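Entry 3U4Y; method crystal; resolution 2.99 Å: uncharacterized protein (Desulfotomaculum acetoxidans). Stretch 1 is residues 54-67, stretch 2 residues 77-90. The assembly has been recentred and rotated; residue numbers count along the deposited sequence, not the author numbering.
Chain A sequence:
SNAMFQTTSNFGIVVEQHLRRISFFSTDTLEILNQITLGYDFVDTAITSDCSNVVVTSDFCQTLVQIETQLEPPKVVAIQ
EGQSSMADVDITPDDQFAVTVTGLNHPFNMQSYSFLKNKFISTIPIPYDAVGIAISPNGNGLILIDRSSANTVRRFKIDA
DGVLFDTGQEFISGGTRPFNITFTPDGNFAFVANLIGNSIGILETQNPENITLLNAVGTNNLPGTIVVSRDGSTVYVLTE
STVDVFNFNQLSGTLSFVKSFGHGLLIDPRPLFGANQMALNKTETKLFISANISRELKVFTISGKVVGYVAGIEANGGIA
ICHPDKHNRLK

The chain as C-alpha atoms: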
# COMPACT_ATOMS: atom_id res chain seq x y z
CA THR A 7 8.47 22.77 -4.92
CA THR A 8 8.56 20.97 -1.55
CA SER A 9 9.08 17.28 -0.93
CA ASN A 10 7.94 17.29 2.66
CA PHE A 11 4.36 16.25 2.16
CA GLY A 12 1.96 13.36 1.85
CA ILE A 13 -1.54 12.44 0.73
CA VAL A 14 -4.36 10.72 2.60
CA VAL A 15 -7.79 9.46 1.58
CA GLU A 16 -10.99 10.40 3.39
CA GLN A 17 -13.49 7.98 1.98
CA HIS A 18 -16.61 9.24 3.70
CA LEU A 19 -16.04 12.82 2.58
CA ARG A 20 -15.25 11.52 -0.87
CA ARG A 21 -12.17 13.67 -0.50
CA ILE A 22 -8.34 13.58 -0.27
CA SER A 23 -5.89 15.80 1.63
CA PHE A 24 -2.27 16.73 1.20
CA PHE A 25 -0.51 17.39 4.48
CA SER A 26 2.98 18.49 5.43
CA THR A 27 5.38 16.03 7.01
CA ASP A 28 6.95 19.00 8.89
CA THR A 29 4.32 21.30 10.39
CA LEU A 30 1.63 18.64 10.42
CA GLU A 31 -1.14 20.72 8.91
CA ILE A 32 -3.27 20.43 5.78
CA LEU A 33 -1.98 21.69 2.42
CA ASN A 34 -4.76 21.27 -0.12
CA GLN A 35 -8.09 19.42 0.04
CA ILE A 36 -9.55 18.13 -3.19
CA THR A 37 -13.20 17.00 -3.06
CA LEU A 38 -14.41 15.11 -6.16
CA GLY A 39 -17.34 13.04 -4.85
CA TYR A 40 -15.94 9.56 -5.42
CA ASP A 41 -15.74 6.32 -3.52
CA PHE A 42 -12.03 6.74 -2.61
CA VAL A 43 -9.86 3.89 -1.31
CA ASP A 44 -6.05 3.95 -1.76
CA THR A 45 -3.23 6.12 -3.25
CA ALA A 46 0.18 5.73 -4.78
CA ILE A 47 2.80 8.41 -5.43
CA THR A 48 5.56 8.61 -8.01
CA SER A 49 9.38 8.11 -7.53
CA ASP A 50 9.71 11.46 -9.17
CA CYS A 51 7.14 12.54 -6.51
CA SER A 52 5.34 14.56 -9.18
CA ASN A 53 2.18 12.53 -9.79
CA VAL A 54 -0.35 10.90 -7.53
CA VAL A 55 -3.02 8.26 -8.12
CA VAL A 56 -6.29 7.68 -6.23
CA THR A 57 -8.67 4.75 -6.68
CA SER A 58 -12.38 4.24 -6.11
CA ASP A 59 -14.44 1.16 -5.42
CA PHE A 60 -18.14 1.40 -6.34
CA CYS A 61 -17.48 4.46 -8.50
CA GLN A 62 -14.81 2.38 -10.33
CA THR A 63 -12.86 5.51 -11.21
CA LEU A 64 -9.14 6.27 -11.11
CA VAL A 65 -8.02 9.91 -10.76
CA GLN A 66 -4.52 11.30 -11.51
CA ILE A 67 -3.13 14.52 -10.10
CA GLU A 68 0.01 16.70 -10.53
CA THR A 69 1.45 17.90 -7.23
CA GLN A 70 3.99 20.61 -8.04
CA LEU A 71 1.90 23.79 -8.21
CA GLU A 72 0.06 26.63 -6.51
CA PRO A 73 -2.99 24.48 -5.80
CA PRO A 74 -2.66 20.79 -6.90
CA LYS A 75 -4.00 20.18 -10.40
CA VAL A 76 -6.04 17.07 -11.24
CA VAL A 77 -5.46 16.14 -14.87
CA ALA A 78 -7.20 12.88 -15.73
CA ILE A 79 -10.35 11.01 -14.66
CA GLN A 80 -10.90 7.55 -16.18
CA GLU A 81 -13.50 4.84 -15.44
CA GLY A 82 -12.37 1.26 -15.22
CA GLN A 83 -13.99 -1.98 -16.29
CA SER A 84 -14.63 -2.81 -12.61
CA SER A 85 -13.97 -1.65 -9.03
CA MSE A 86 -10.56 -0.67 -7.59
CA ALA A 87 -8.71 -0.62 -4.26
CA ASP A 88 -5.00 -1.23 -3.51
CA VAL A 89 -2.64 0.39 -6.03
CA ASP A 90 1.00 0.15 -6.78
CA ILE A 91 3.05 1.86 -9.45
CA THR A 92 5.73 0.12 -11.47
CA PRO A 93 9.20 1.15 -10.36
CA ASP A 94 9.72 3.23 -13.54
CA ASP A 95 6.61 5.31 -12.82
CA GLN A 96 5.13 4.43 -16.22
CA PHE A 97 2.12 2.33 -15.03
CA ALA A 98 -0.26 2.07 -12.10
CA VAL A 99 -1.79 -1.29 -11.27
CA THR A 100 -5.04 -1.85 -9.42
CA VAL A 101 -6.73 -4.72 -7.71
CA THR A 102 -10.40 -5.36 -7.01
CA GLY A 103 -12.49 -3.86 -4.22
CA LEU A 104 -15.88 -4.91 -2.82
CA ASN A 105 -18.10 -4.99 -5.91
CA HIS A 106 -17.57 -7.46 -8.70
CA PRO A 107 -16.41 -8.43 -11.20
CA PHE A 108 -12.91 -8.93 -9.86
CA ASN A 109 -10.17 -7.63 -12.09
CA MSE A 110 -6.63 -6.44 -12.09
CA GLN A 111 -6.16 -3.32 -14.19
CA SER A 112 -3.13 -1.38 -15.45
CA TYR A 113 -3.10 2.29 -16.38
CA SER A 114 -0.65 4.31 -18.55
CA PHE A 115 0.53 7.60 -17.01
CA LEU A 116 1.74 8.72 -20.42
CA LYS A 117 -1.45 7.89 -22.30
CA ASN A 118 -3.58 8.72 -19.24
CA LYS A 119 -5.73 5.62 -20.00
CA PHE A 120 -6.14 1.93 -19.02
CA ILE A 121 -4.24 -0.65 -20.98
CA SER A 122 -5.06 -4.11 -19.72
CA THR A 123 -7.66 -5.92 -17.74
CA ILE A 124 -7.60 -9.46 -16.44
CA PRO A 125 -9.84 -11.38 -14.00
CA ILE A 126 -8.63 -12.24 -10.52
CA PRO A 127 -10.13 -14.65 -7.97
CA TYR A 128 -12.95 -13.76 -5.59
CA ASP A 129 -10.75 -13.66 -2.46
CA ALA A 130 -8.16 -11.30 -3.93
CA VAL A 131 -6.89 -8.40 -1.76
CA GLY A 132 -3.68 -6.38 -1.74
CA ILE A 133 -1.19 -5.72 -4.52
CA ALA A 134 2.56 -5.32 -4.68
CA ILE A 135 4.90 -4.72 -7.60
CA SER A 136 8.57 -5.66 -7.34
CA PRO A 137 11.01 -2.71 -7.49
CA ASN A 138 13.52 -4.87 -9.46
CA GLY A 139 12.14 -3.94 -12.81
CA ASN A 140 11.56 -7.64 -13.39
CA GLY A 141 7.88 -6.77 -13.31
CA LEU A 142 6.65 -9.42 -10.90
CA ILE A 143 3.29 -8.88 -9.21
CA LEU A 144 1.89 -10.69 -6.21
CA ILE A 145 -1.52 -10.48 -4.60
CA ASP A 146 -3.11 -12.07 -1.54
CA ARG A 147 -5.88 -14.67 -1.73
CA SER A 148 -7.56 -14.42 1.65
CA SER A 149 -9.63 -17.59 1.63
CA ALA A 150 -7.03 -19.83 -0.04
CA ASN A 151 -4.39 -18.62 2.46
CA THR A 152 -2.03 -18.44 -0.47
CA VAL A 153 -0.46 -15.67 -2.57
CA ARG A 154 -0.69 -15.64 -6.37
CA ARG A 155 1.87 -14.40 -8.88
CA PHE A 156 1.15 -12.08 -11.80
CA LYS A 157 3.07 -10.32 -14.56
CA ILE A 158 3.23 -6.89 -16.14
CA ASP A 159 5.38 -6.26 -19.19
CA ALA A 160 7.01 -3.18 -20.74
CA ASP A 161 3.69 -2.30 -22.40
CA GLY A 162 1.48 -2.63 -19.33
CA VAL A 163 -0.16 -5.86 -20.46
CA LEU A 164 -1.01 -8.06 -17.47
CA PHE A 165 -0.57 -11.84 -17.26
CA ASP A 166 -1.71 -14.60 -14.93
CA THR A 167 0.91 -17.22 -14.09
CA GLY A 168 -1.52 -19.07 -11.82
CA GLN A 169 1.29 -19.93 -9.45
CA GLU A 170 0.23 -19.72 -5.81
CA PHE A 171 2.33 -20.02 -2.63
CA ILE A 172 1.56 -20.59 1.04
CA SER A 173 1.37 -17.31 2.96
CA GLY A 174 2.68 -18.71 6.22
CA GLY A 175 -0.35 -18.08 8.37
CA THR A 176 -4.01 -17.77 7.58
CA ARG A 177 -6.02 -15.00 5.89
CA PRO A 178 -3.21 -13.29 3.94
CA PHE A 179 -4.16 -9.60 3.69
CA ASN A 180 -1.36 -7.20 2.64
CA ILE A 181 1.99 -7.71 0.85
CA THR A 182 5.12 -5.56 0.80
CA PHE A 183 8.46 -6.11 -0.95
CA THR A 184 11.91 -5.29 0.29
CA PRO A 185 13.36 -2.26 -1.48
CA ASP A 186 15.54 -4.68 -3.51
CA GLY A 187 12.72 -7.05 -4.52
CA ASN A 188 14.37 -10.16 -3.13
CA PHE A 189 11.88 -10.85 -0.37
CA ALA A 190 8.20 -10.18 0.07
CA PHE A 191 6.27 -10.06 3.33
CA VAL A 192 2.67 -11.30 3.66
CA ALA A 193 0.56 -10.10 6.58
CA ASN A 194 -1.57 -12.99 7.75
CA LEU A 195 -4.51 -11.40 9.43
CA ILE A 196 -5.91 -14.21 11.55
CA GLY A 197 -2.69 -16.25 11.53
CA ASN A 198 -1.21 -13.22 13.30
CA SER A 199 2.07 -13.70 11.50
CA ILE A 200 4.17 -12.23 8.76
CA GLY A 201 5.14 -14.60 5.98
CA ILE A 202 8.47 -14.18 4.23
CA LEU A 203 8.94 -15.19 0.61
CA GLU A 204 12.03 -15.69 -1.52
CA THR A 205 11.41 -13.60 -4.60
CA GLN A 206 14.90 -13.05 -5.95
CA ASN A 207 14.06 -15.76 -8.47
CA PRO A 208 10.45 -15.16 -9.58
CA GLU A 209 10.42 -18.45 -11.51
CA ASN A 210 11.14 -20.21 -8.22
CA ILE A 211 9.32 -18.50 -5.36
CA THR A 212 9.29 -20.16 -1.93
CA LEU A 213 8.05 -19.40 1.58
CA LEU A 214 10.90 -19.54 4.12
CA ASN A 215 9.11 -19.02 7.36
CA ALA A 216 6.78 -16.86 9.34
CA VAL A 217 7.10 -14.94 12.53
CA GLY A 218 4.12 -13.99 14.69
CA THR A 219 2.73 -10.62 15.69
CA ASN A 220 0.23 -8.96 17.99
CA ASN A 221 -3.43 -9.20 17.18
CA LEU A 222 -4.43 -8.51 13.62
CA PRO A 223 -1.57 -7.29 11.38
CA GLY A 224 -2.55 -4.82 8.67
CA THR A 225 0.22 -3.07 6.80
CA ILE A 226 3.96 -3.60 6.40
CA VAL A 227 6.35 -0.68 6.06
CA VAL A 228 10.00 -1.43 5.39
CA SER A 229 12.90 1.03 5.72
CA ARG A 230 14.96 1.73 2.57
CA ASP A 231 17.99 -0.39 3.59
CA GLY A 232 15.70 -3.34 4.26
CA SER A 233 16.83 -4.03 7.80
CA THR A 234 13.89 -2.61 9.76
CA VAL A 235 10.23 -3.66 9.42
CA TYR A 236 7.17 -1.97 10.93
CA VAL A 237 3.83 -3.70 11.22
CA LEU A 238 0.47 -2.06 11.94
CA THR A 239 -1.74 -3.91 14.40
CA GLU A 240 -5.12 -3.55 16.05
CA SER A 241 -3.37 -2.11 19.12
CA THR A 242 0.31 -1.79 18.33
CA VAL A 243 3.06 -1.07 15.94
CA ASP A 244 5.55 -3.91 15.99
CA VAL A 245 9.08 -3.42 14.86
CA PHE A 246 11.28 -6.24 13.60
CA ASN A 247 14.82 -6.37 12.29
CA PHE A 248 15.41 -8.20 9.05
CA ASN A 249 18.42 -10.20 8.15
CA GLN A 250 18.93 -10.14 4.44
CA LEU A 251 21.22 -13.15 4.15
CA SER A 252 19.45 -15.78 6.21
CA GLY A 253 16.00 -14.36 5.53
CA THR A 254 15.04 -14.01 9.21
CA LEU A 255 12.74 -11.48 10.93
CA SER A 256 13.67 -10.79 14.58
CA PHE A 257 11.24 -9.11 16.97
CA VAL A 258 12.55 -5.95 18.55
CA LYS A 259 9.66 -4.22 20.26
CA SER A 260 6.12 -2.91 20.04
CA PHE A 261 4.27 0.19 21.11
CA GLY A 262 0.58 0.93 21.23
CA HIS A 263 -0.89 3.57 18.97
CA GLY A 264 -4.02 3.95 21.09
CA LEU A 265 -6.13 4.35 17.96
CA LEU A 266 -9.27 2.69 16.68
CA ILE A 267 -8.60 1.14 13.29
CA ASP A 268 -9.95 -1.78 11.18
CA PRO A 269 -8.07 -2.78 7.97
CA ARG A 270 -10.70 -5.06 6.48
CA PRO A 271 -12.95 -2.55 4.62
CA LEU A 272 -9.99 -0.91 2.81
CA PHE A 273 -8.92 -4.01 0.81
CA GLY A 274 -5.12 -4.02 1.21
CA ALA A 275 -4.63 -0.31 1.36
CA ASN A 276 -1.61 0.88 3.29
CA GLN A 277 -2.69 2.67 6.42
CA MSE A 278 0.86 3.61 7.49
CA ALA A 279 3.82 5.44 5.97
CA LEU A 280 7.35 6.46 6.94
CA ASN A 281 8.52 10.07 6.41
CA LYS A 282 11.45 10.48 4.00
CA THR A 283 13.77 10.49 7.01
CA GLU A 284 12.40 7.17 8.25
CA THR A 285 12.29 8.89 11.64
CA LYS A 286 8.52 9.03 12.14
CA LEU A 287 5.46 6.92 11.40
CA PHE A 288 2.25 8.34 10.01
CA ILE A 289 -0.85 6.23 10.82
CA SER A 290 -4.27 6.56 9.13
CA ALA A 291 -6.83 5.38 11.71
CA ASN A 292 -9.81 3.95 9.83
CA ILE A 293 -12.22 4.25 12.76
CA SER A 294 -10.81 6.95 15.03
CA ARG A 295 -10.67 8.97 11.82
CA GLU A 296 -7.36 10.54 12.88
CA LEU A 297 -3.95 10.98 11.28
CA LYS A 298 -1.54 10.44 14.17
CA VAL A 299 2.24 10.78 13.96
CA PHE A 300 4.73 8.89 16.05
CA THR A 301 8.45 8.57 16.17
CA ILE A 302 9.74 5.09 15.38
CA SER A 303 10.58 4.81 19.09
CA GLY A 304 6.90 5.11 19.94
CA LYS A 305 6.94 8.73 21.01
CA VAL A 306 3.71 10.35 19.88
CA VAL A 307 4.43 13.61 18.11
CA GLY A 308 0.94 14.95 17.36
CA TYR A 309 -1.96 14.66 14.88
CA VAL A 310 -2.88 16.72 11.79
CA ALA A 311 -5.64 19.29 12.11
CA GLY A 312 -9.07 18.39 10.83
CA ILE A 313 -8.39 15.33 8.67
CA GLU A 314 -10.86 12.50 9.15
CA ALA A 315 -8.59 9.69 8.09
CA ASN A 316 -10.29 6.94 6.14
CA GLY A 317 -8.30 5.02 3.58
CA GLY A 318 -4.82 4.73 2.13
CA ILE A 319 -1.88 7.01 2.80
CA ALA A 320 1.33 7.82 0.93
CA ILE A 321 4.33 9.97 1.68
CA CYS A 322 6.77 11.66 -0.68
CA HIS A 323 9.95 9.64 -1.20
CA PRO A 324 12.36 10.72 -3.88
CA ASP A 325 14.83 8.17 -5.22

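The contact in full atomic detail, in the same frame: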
# COMPACT_ATOMS: atom_id res chain seq x y z
N VAL A 54 0.36 11.72 -8.49
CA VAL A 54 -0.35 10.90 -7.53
C VAL A 54 -1.45 10.12 -8.24
O VAL A 54 -1.87 10.48 -9.34
CB VAL A 54 -0.97 11.79 -6.44
CG1 VAL A 54 -2.33 11.27 -6.02
CG2 VAL A 54 -0.03 11.89 -5.26
N VAL A 55 -1.90 9.03 -7.61
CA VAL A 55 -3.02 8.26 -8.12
C VAL A 55 -3.97 7.89 -6.99
O VAL A 55 -3.52 7.42 -5.94
CB VAL A 55 -2.53 7.01 -8.85
CG1 VAL A 55 -3.57 5.95 -8.77
CG2 VAL A 55 -2.24 7.34 -10.29
N VAL A 56 -5.27 8.12 -7.19
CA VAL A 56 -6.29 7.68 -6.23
C VAL A 56 -7.30 6.75 -6.89
O VAL A 56 -7.65 6.92 -8.04
CB VAL A 56 -7.06 8.86 -5.59
CG1 VAL A 56 -7.64 8.44 -4.27
CG2 VAL A 56 -6.15 10.02 -5.36
N THR A 57 -7.76 5.75 -6.14
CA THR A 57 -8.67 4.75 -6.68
C THR A 57 -10.06 4.90 -6.08
O THR A 57 -10.24 5.59 -5.08
CB THR A 57 -8.15 3.32 -6.41
OG1 THR A 57 -7.72 3.23 -5.05
CG2 THR A 57 -6.97 2.98 -7.31
N SER A 58 -11.05 4.27 -6.70
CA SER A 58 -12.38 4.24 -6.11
C SER A 58 -13.02 2.90 -6.39
O SER A 58 -12.76 2.25 -7.41
CB SER A 58 -13.25 5.41 -6.59
OG SER A 58 -13.53 5.34 -7.98
N ASP A 59 -13.86 2.49 -5.45
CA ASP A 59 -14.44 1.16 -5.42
C ASP A 59 -15.68 1.09 -6.29
O ASP A 59 -15.62 0.64 -7.43
CB ASP A 59 -14.80 0.81 -3.98
CG ASP A 59 -15.14 -0.65 -3.80
OD1 ASP A 59 -14.87 -1.42 -4.74
OD2 ASP A 59 -15.64 -1.03 -2.72
N PHE A 60 -16.81 1.54 -5.73
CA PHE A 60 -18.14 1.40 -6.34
C PHE A 60 -18.30 2.41 -7.48
O PHE A 60 -19.05 2.18 -8.44
CB PHE A 60 -19.23 1.51 -5.25
CG PHE A 60 -20.63 1.72 -5.76
CD1 PHE A 60 -21.15 0.93 -6.78
CD2 PHE A 60 -21.44 2.69 -5.20
CE1 PHE A 60 -22.45 1.14 -7.25
CE2 PHE A 60 -22.74 2.89 -5.65
CZ PHE A 60 -23.25 2.12 -6.68
N CYS A 61 -17.56 3.52 -7.40
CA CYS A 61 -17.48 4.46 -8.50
C CYS A 61 -16.53 4.00 -9.62
O CYS A 61 -16.43 4.64 -10.66
CB CYS A 61 -17.09 5.86 -7.99
SG CYS A 61 -18.39 6.78 -7.08
N GLN A 62 -15.83 2.89 -9.40
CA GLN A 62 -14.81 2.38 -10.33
C GLN A 62 -14.03 3.40 -11.16
O GLN A 62 -13.80 3.21 -12.36
CB GLN A 62 -15.37 1.28 -11.23
CG GLN A 62 -16.50 1.67 -12.13
CD GLN A 62 -17.25 0.45 -12.63
OE1 GLN A 62 -17.92 -0.23 -11.87
NE2 GLN A 62 -17.13 0.17 -13.92
N THR A 63 -13.58 4.47 -10.51
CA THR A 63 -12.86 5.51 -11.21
C THR A 63 -11.48 5.81 -10.64
O THR A 63 -11.32 6.01 -9.44
CB THR A 63 -13.67 6.80 -11.19
OG1 THR A 63 -14.91 6.58 -11.87
CG2 THR A 63 -12.89 7.92 -11.88
N LEU A 64 -10.47 5.84 -11.51
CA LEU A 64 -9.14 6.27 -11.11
C LEU A 64 -8.90 7.75 -11.44
O LEU A 64 -9.16 8.18 -12.56
CB LEU A 64 -8.08 5.41 -11.80
CG LEU A 64 -6.61 5.78 -11.56
CD1 LEU A 64 -5.77 4.55 -11.25
CD2 LEU A 64 -6.03 6.54 -12.74
N VAL A 65 -8.41 8.52 -10.49
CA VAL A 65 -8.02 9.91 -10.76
C VAL A 65 -6.51 10.13 -10.62
O VAL A 65 -5.87 9.54 -9.74
CB VAL A 65 -8.79 10.91 -9.87
CG1 VAL A 65 -10.21 10.47 -9.70
CG2 VAL A 65 -8.13 11.03 -8.53
N GLN A 66 -5.95 10.98 -11.49
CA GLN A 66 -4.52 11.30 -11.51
C GLN A 66 -4.30 12.77 -11.25
O GLN A 66 -4.96 13.61 -11.84
CB GLN A 66 -3.90 10.93 -12.86
CG GLN A 66 -2.53 11.58 -13.13
CD GLN A 66 -1.89 11.13 -14.45
OE1 GLN A 66 -2.44 10.30 -15.17
NE2 GLN A 66 -0.72 11.68 -14.75
N ILE A 67 -3.36 13.11 -10.37
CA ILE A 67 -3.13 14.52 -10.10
C ILE A 67 -1.64 14.93 -10.11
O ILE A 67 -0.78 14.14 -9.74
CB ILE A 67 -3.85 14.95 -8.79
CG1 ILE A 67 -2.84 15.38 -7.74
CG2 ILE A 67 -4.78 13.85 -8.26
CD1 ILE A 67 -3.49 16.12 -6.62
N VAL A 77 -5.71 16.07 -13.43
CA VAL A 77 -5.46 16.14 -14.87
C VAL A 77 -6.06 15.01 -15.70
O VAL A 77 -6.14 15.11 -16.92
CB VAL A 77 -3.95 16.21 -15.16
CG1 VAL A 77 -3.33 17.32 -14.32
CG2 VAL A 77 -3.28 14.86 -14.89
N ALA A 78 -6.46 13.93 -15.04
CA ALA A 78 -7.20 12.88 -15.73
C ALA A 78 -8.23 12.25 -14.80
O ALA A 78 -8.00 12.20 -13.59
CB ALA A 78 -6.26 11.81 -16.28
N ILE A 79 -9.36 11.82 -15.37
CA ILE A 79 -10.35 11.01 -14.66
C ILE A 79 -10.88 9.93 -15.60
O ILE A 79 -11.63 10.23 -16.53
CB ILE A 79 -11.55 11.84 -14.11
CG1 ILE A 79 -11.08 12.82 -13.03
CG2 ILE A 79 -12.61 10.92 -13.54
CD1 ILE A 79 -12.17 13.50 -12.26
N GLN A 80 -10.47 8.68 -15.35
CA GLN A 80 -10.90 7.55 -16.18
C GLN A 80 -11.73 6.52 -15.40
O GLN A 80 -11.49 6.30 -14.21
CB GLN A 80 -9.69 6.89 -16.82
CG GLN A 80 -9.04 7.74 -17.90
CD GLN A 80 -9.87 7.82 -19.16
OE1 GLN A 80 -10.65 6.91 -19.46
NE2 GLN A 80 -9.72 8.91 -19.91
N GLU A 81 -12.71 5.91 -16.06
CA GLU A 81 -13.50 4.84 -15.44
C GLU A 81 -12.90 3.51 -15.85
O GLU A 81 -12.48 3.33 -17.00
CB GLU A 81 -14.98 4.90 -15.84
CG GLU A 81 -15.58 3.54 -16.30
CD GLU A 81 -17.10 3.55 -16.55
OE1 GLU A 81 -17.83 4.32 -15.89
OE2 GLU A 81 -17.56 2.75 -17.40
N GLY A 82 -12.85 2.58 -14.91
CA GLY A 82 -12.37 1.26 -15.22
C GLY A 82 -13.48 0.27 -15.52
O GLY A 82 -14.65 0.52 -15.26
N GLN A 83 -13.09 -0.87 -16.07
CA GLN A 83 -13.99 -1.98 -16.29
C GLN A 83 -14.74 -2.38 -15.01
O GLN A 83 -15.95 -2.66 -15.04
CB GLN A 83 -13.18 -3.16 -16.82
CG GLN A 83 -13.55 -3.60 -18.22
CD GLN A 83 -14.36 -4.89 -18.22
OE1 GLN A 83 -15.40 -4.98 -17.55
NE2 GLN A 83 -13.88 -5.90 -18.95
N SER A 84 -14.03 -2.43 -13.88
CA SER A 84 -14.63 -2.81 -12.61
C SER A 84 -14.03 -2.03 -11.45
O SER A 84 -13.23 -1.12 -11.67
CB SER A 84 -14.47 -4.31 -12.37
OG SER A 84 -13.10 -4.67 -12.28
N SER A 85 -14.40 -2.39 -10.22
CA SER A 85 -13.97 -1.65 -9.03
C SER A 85 -12.45 -1.68 -8.78
O SER A 85 -11.72 -2.48 -9.38
CB SER A 85 -14.67 -2.19 -7.81
OG SER A 85 -13.97 -3.32 -7.32
N MSE A 86 -11.99 -0.83 -7.86
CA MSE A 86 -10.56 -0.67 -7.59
C MSE A 86 -10.27 -0.45 -6.12
O MSE A 86 -11.07 0.17 -5.42
CB MSE A 86 -10.04 0.55 -8.34
CG MSE A 86 -9.91 0.37 -9.82
SE MSE A 86 -9.82 2.11 -10.67
CE MSE A 86 -10.51 1.57 -12.42
N ALA A 87 -9.12 -0.93 -5.64
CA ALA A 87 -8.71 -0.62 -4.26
C ALA A 87 -7.20 -0.42 -4.07
O ALA A 87 -6.72 0.68 -4.27
CB ALA A 87 -9.30 -1.63 -3.27
N ASP A 88 -6.44 -1.45 -3.67
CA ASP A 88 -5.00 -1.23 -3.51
C ASP A 88 -4.43 -0.82 -4.87
O ASP A 88 -4.93 -1.24 -5.92
CB ASP A 88 -4.27 -2.46 -2.89
CG ASP A 88 -2.93 -2.09 -2.18
OD1 ASP A 88 -2.60 -0.88 -2.07
OD2 ASP A 88 -2.21 -3.00 -1.70
N VAL A 89 -3.41 0.04 -4.84
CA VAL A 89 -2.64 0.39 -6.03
C VAL A 89 -1.18 0.37 -5.75
O VAL A 89 -0.73 0.78 -4.69
CB VAL A 89 -2.88 1.82 -6.51
CG1 VAL A 89 -3.50 1.82 -7.87
CG2 VAL A 89 -3.69 2.61 -5.49
N ASP A 90 -0.43 -0.07 -6.75
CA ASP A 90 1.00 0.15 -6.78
C ASP A 90 1.37 0.69 -8.14
O ASP A 90 0.64 0.49 -9.11
CB ASP A 90 1.78 -1.14 -6.51
CG ASP A 90 3.02 -0.89 -5.68
OD1 ASP A 90 3.10 0.19 -5.04
OD2 ASP A 90 3.92 -1.78 -5.65

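Stretch 1 is a hairpin: strand 54-58 pairs with strand 63-67 through backbone bonds such as Val56 N to Val65 O (3.0 Å). Its second strand lies beside strand 77-81, their axes 166° apart in direction and 4.7 Å at closest approach, hence antiparallel neighbours.

Along the first strand, Val55 and Thr57 reach the other stretch with their side chains, while Ser58 does so through its backbone carbonyl. Val55 CG1 meets Val89 CG1 at 4.2 Å, and Thr57 CG2 approaches the same Val89 CG1 at 3.7 Å, an apolar patch formed by residues whose CA-to-CB bonds point toward the other stretch. Ser58 O accepts a weak bond from Met86 N (3.2 Å, 124°).

A type I turn from Asp59 to Gln62 then redirects the chain. Gln62 grips Gly82 twice: its O accepts from Gly82 N (2.8 Å, a nearly linear 176°), while its NE2 donates to Gly82 O (2.8 Å). Glycine suits this site, since an ideal CB would lie 2.1 Å from Met86 CE.

Thr63 CG2 packs on Ile79 CG2 at 3.4 Å. Leu64 and Gln80 form a reciprocal pair, Leu64 N to Gln80 O (2.9 Å) and Gln80 N to Leu64 O (3.1 Å); selenomethionine Met86 rests its SE 3.9 Å from Leu64 CB. Val65 CG1 faces Ile79 CG1 (4.2 Å). Gln66 closes the ladder, its N bonding Ala78 O (3.2 Å) and its O accepting from Val77 N (3.0 Å).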